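Local atomic coordinates of outer membrane porin protein 32 (Delftia acidovorans, PDB entry 2FGQ), a protein that forms trimeric, anion-selective channels across the bacterial outer membrane and binds malate inside the pore. Residues G163-V168 and K193-G198; G198-R203 and K229-G234. All blocks are in the same frame, centred on the assembly; numbering follows the deposited sequence.

Contact 1. Residues G163-V168 and K193-G198; sequences GTADSV and KTAVGG
The CA atoms of Gly163 and Gly198 lie 4.4 Å apart, and a hydrogen bond from Thr164 N to Gly198 O, 3.0 Å long with 162° at the hydrogen, ties the two segments. The same oxygen also receives a CA-H...O contact from Gly163 CA at 3.3 Å. A side chain on Gly163 would clash with that carbonyl, so the close approach depends on its absence.

Lys193 and Ser167 cover each other at the far end. Lys193 CB sits 3.1 Å from Ser167 O, and Ser167 OG, set between its own backbone N and carbonyl carbon (chi1 60°), approaches Lys193 CG at 3.5 Å. The lysine chain starts toward the loop, bends at chi2 (-70°) and then leads its end away, where NZ forms a salt bridge with Asp202. In the middle, Ala165 CB lies 3.5 Å from Thr194 O and meets Ala195 CB, methyl against methyl, at 4.0 Å. Val168 brings its CA within 3.6 Å of Lys193 O, and its CG1 leans on Thr194 CA, the next residue along the strand from Lys193. Thr194, pointing the other way, gives OG1 to Asp129.

The contact thus lays the irregular loop between strands 148-155 and 171-179 against the end of strand 183-196 and the tight turn that follows it. Thr164 OG1 bonds Ala200 N and Ala165 touches Ala200, carrying the loop on to strand 199-213, while Gln125 bonds Gly198 N from another loop, at the rim of the 16-stranded porin barrel.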
loop_
_atom_site.group_PDB
_atom_site.type_symbol
_atom_site.label_atom_id
_atom_site.label_comp_id
_atom_site.label_asym_id
_atom_site.label_seq_id
_atom_site.Cartn_x
_atom_site.Cartn_y
_atom_site.Cartn_z
ATOM N N GLY A 163 -14.418 4.963 -25.620
ATOM C CA GLY A 163 -15.028 5.481 -26.824
ATOM C C GLY A 163 -14.887 4.493 -27.970
ATOM O O GLY A 163 -15.224 3.322 -27.807
ATOM N N THR A 164 -14.328 4.927 -29.102
ATOM C CA THR A 164 -14.200 4.039 -30.262
ATOM C C THR A 164 -12.939 3.176 -30.253
ATOM O O THR A 164 -12.727 2.403 -31.168
ATOM C CB THR A 164 -14.234 4.810 -31.575
ATOM O OG1 THR A 164 -13.122 5.711 -31.630
ATOM C CG2 THR A 164 -15.519 5.645 -31.668
ATOM N N ALA A 165 -12.111 3.310 -29.221
ATOM C CA ALA A 165 -10.916 2.485 -29.068
ATOM C C ALA A 165 -11.238 1.271 -28.199
ATOM O O ALA A 165 -11.650 1.451 -27.071
ATOM C CB ALA A 165 -9.824 3.286 -28.425
ATOM N N ASP A 166 -11.079 0.065 -28.748
ATOM C CA ASP A 166 -11.311 -1.183 -28.014
ATOM C C ASP A 166 -10.045 -1.989 -27.776
ATOM O O ASP A 166 -10.100 -3.177 -27.435
ATOM C CB ASP A 166 -12.396 -2.029 -28.668
ATOM C CG ASP A 166 -12.017 -2.579 -30.016
ATOM O OD1 ASP A 166 -10.946 -2.225 -30.569
ATOM O OD2 ASP A 166 -12.788 -3.416 -30.574
ATOM N N SER A 167 -8.900 -1.323 -27.880
ATOM C CA SER A 167 -7.618 -1.955 -27.584
ATOM C C SER A 167 -6.682 -1.003 -26.850
ATOM O O SER A 167 -5.451 -1.059 -27.008
ATOM C CB SER A 167 -6.971 -2.541 -28.847
ATOM O OG SER A 167 -6.714 -1.566 -29.847
ATOM N N VAL A 168 -7.264 -0.174 -25.995
ATOM C CA VAL A 168 -6.497 0.821 -25.250
ATOM C C VAL A 168 -5.433 0.125 -24.398
ATOM O O VAL A 168 -5.728 -0.871 -23.738
ATOM C CB VAL A 168 -7.385 1.712 -24.363
ATOM C CG1 VAL A 168 -6.558 2.706 -23.576
ATOM C CG2 VAL A 168 -8.396 2.463 -25.207
ATOM N N LYS A 193 -1.785 1.744 -28.533
ATOM C CA LYS A 193 -3.166 2.079 -28.851
ATOM C C LYS A 193 -3.736 2.935 -27.715
ATOM O O LYS A 193 -3.596 2.610 -26.547
ATOM C CB LYS A 193 -3.997 0.817 -29.030
ATOM C CG LYS A 193 -3.587 -0.058 -30.196
ATOM C CD LYS A 193 -3.910 0.587 -31.518
ATOM C CE LYS A 193 -3.503 -0.235 -32.725
ATOM N NZ LYS A 193 -4.072 0.419 -33.981
ATOM N N THR A 194 -4.449 3.983 -28.076
ATOM C CA THR A 194 -5.085 4.839 -27.114
ATOM C C THR A 194 -6.337 5.493 -27.647
ATOM O O THR A 194 -6.875 5.087 -28.677
ATOM C CB THR A 194 -4.063 5.809 -26.560
ATOM O OG1 THR A 194 -4.596 6.457 -25.377
ATOM C CG2 THR A 194 -3.617 6.891 -27.544
ATOM N N ALA A 195 -6.806 6.499 -26.927
ATOM C CA ALA A 195 -7.900 7.351 -27.383
ATOM C C ALA A 195 -7.594 8.775 -26.999
ATOM O O ALA A 195 -6.967 9.011 -25.969
ATOM C CB ALA A 195 -9.265 6.887 -26.797
ATOM N N VAL A 196 -8.077 9.718 -27.797
ATOM C CA VAL A 196 -8.000 11.137 -27.465
ATOM C C VAL A 196 -9.386 11.678 -27.679
ATOM O O VAL A 196 -9.981 11.494 -28.758
ATOM C CB VAL A 196 -7.029 11.851 -28.405
ATOM C CG1 VAL A 196 -7.084 13.349 -28.088
ATOM C CG2 VAL A 196 -5.614 11.286 -28.262
ATOM N N GLY A 197 -9.949 12.294 -26.647
ATOM C CA GLY A 197 -11.329 12.735 -26.721
ATOM C C GLY A 197 -12.354 11.669 -27.065
ATOM O O GLY A 197 -13.380 11.981 -27.669
ATOM N N GLY A 198 -12.102 10.417 -26.679
ATOM C CA GLY A 198 -12.959 9.305 -26.978
ATOM C C GLY A 198 -12.826 8.701 -28.366
ATOM O O GLY A 198 -13.577 7.810 -28.719
#

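Contact 2. Residues G198-R203 and K229-G234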
loop_
_atom_site.group_PDB
_atom_site.type_symbol
_atom_site.label_atom_id
_atom_site.label_comp_id
_atom_site.label_asym_id
_atom_site.label_seq_id
_atom_site.Cartn_x
_atom_site.Cartn_y
_atom_site.Cartn_z
ATOM N N GLY A 198 -12.102 10.417 -26.679
ATOM C CA GLY A 198 -12.959 9.305 -26.978
ATOM C C GLY A 198 -12.826 8.701 -28.366
ATOM O O GLY A 198 -13.577 7.810 -28.719
ATOM N N LEU A 199 -11.833 9.133 -29.134
ATOM C CA LEU A 199 -11.610 8.650 -30.505
ATOM C C LEU A 199 -10.298 7.866 -30.592
ATOM O O LEU A 199 -9.243 8.349 -30.158
ATOM C CB LEU A 199 -11.587 9.817 -31.500
ATOM C CG LEU A 199 -12.967 10.275 -32.020
ATOM C CD1 LEU A 199 -13.876 10.697 -30.928
ATOM C CD2 LEU A 199 -12.757 11.451 -32.992
ATOM N N ALA A 200 -10.372 6.687 -31.194
ATOM C CA ALA A 200 -9.235 5.768 -31.297
ATOM C C ALA A 200 -8.064 6.480 -31.970
ATOM O O ALA A 200 -8.250 7.159 -32.984
ATOM C CB ALA A 200 -9.620 4.549 -32.102
ATOM N N THR A 201 -6.879 6.284 -31.406
ATOM C CA THR A 201 -5.662 7.016 -31.778
ATOM C C THR A 201 -4.470 6.093 -31.548
ATOM O O THR A 201 -4.426 5.373 -30.558
ATOM C CB THR A 201 -5.519 8.272 -30.913
ATOM O OG1 THR A 201 -6.588 9.193 -31.177
ATOM C CG2 THR A 201 -4.263 9.057 -31.181
ATOM N N ASP A 202 -3.549 6.064 -32.496
ATOM C CA ASP A 202 -2.267 5.385 -32.315
ATOM C C ASP A 202 -1.255 6.383 -31.768
ATOM O O ASP A 202 -1.166 7.511 -32.236
ATOM C CB ASP A 202 -1.694 4.903 -33.649
ATOM C CG ASP A 202 -2.456 3.774 -34.271
ATOM O OD1 ASP A 202 -3.289 3.115 -33.621
ATOM O OD2 ASP A 202 -2.291 3.493 -35.494
ATOM N N ARG A 203 -0.449 5.942 -30.822
ATOM C CA ARG A 203 0.668 6.705 -30.324
ATOM C C ARG A 203 1.922 6.041 -30.891
ATOM O O ARG A 203 2.337 4.975 -30.443
ATOM C CB ARG A 203 0.693 6.682 -28.785
ATOM C CG ARG A 203 1.775 7.510 -28.143
ATOM C CD ARG A 203 1.944 7.216 -26.665
ATOM N NE ARG A 203 2.707 8.232 -25.943
ATOM C CZ ARG A 203 4.031 8.384 -26.040
ATOM N NH1 ARG A 203 4.768 7.541 -26.773
ATOM N NH2 ARG A 203 4.614 9.348 -25.356
ATOM N N LYS A 229 -1.719 9.770 -33.819
ATOM C CA LYS A 229 -2.412 9.751 -35.113
ATOM C C LYS A 229 -3.817 9.182 -34.905
ATOM O O LYS A 229 -3.986 8.007 -34.588
ATOM C CB LYS A 229 -1.639 8.875 -36.090
ATOM C CG LYS A 229 -2.124 8.941 -37.493
ATOM C CD LYS A 229 -1.090 8.400 -38.518
ATOM C CE LYS A 229 -1.799 7.666 -39.647
ATOM N NZ LYS A 229 -2.885 8.492 -40.250
ATOM N N ARG A 230 -4.823 10.025 -35.050
ATOM C CA ARG A 230 -6.198 9.636 -34.791
ATOM C C ARG A 230 -6.751 8.906 -35.989
ATOM O O ARG A 230 -6.511 9.308 -37.132
ATOM C CB ARG A 230 -6.973 10.909 -34.441
ATOM C CG ARG A 230 -8.388 10.736 -34.042
ATOM C CD ARG A 230 -8.993 12.014 -33.539
ATOM N NE ARG A 230 -9.037 13.021 -34.600
ATOM C CZ ARG A 230 -9.600 14.232 -34.462
ATOM N NH1 ARG A 230 -10.125 14.600 -33.309
ATOM N NH2 ARG A 230 -9.586 15.093 -35.479
ATOM N N ASP A 231 -7.458 7.798 -35.758
ATOM C CA ASP A 231 -7.939 6.934 -36.852
ATOM C C ASP A 231 -8.789 7.709 -37.870
ATOM O O ASP A 231 -8.648 7.465 -39.071
ATOM C CB ASP A 231 -8.778 5.752 -36.343
ATOM C CG ASP A 231 -7.977 4.705 -35.589
ATOM O OD1 ASP A 231 -6.778 4.903 -35.266
ATOM O OD2 ASP A 231 -8.524 3.614 -35.278
ATOM N N ILE A 232 -9.652 8.607 -37.419
ATOM C CA ILE A 232 -10.531 9.344 -38.341
ATOM C C ILE A 232 -9.803 10.464 -39.077
ATOM O O ILE A 232 -10.419 11.163 -39.888
ATOM C CB ILE A 232 -11.795 9.942 -37.655
ATOM C CG1 ILE A 232 -11.424 11.010 -36.629
ATOM C CG2 ILE A 232 -12.699 8.831 -37.135
ATOM C CD1 ILE A 232 -12.464 12.098 -36.442
ATOM N N GLY A 233 -8.545 10.710 -38.705
ATOM C CA GLY A 233 -7.778 11.800 -39.263
ATOM C C GLY A 233 -7.317 12.766 -38.202
ATOM O O GLY A 233 -7.975 12.931 -37.181
ATOM N N GLY A 234 -6.200 13.442 -38.473
ATOM C CA GLY A 234 -5.620 14.396 -37.560
ATOM C C GLY A 234 -4.506 13.793 -36.725
ATOM O O GLY A 234 -4.493 12.578 -36.476
HETATM O O HOH W 1 -10.454 8.157 -34.517
HETATM O O HOH W 2 -5.914 3.511 -33.067
HETATM O O HOH W 3 -4.992 2.315 -36.540
#
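Leu199 meets Ile232 and Arg230 at the apolar end of this contact: its CD2 lies 3.5 Å from Ile232 CD1 and 3.8 Å from Arg230 CD. Thr201 OG1, bonded to Leu199 O, packs on Arg230 CB and CG.

Backbone bonds join the antiparallel strands. Asp202 and Lys229 form a hydrogen-bonded pair, with Asp202 N to Lys229 O at 2.9 Å and Lys229 N to Asp202 O at 2.8 Å. Past the non-hydrogen-bonded pair Thr201-Arg230, Asp231 N reaches Ala200 O at 3.0 Å in a nearly straight bond (174°), just inside the type I turn from Arg230 to Gly233. A water links Ala200 O to Ile232 N.

Among the polar side chains, Arg230, its CG anti to the backbone N (chi1 -176°), bends at chi3 and grips Gly233 O with NE (2.8 Å) and NH2 (3.2 Å), the oxygen lying in the guanidinium plane; Ile232 CD1 stands over one face, off toward its rim. An alanine in place of Arg230 would probably leave Gly233 O without these two donors and open a gap beside Leu199 CD2 and Ile232 CD1.

Asp202 OD1 and Asp231 OD1 stand 4.3 Å apart with a water placed to donate to both, although it has more acceptors in reach than protons. Their like charges probably repel, an effect likely eased by that water and by Lys193, whose NZ is salt-bridged to Asp202.

Overall arrangement
Contacts 1 and 2 run in series along the chain and share Gly198, with centres about 8 Å apart. Strands 183-196 and 199-213, neighbours in the barrel, connect them: Thr194 N is a probable hydrogen-bond donor to Thr201 O at 2.8 Å, Val196 CG2 packs on Thr201 OG1 at 3.7 Å, and the Lys193-Asp202 salt bridge, 2.8 Å from NZ to OD1, spans the two contacts. Both centres lie 23 to 24 Å from the centre of the chain, and none of their residues belongs to the malate pocket, which includes Arg75 and Arg133. A calcium ion lies about 13 Å from the Val168 side chain. By porin topology, these loop ends are probably extracellular.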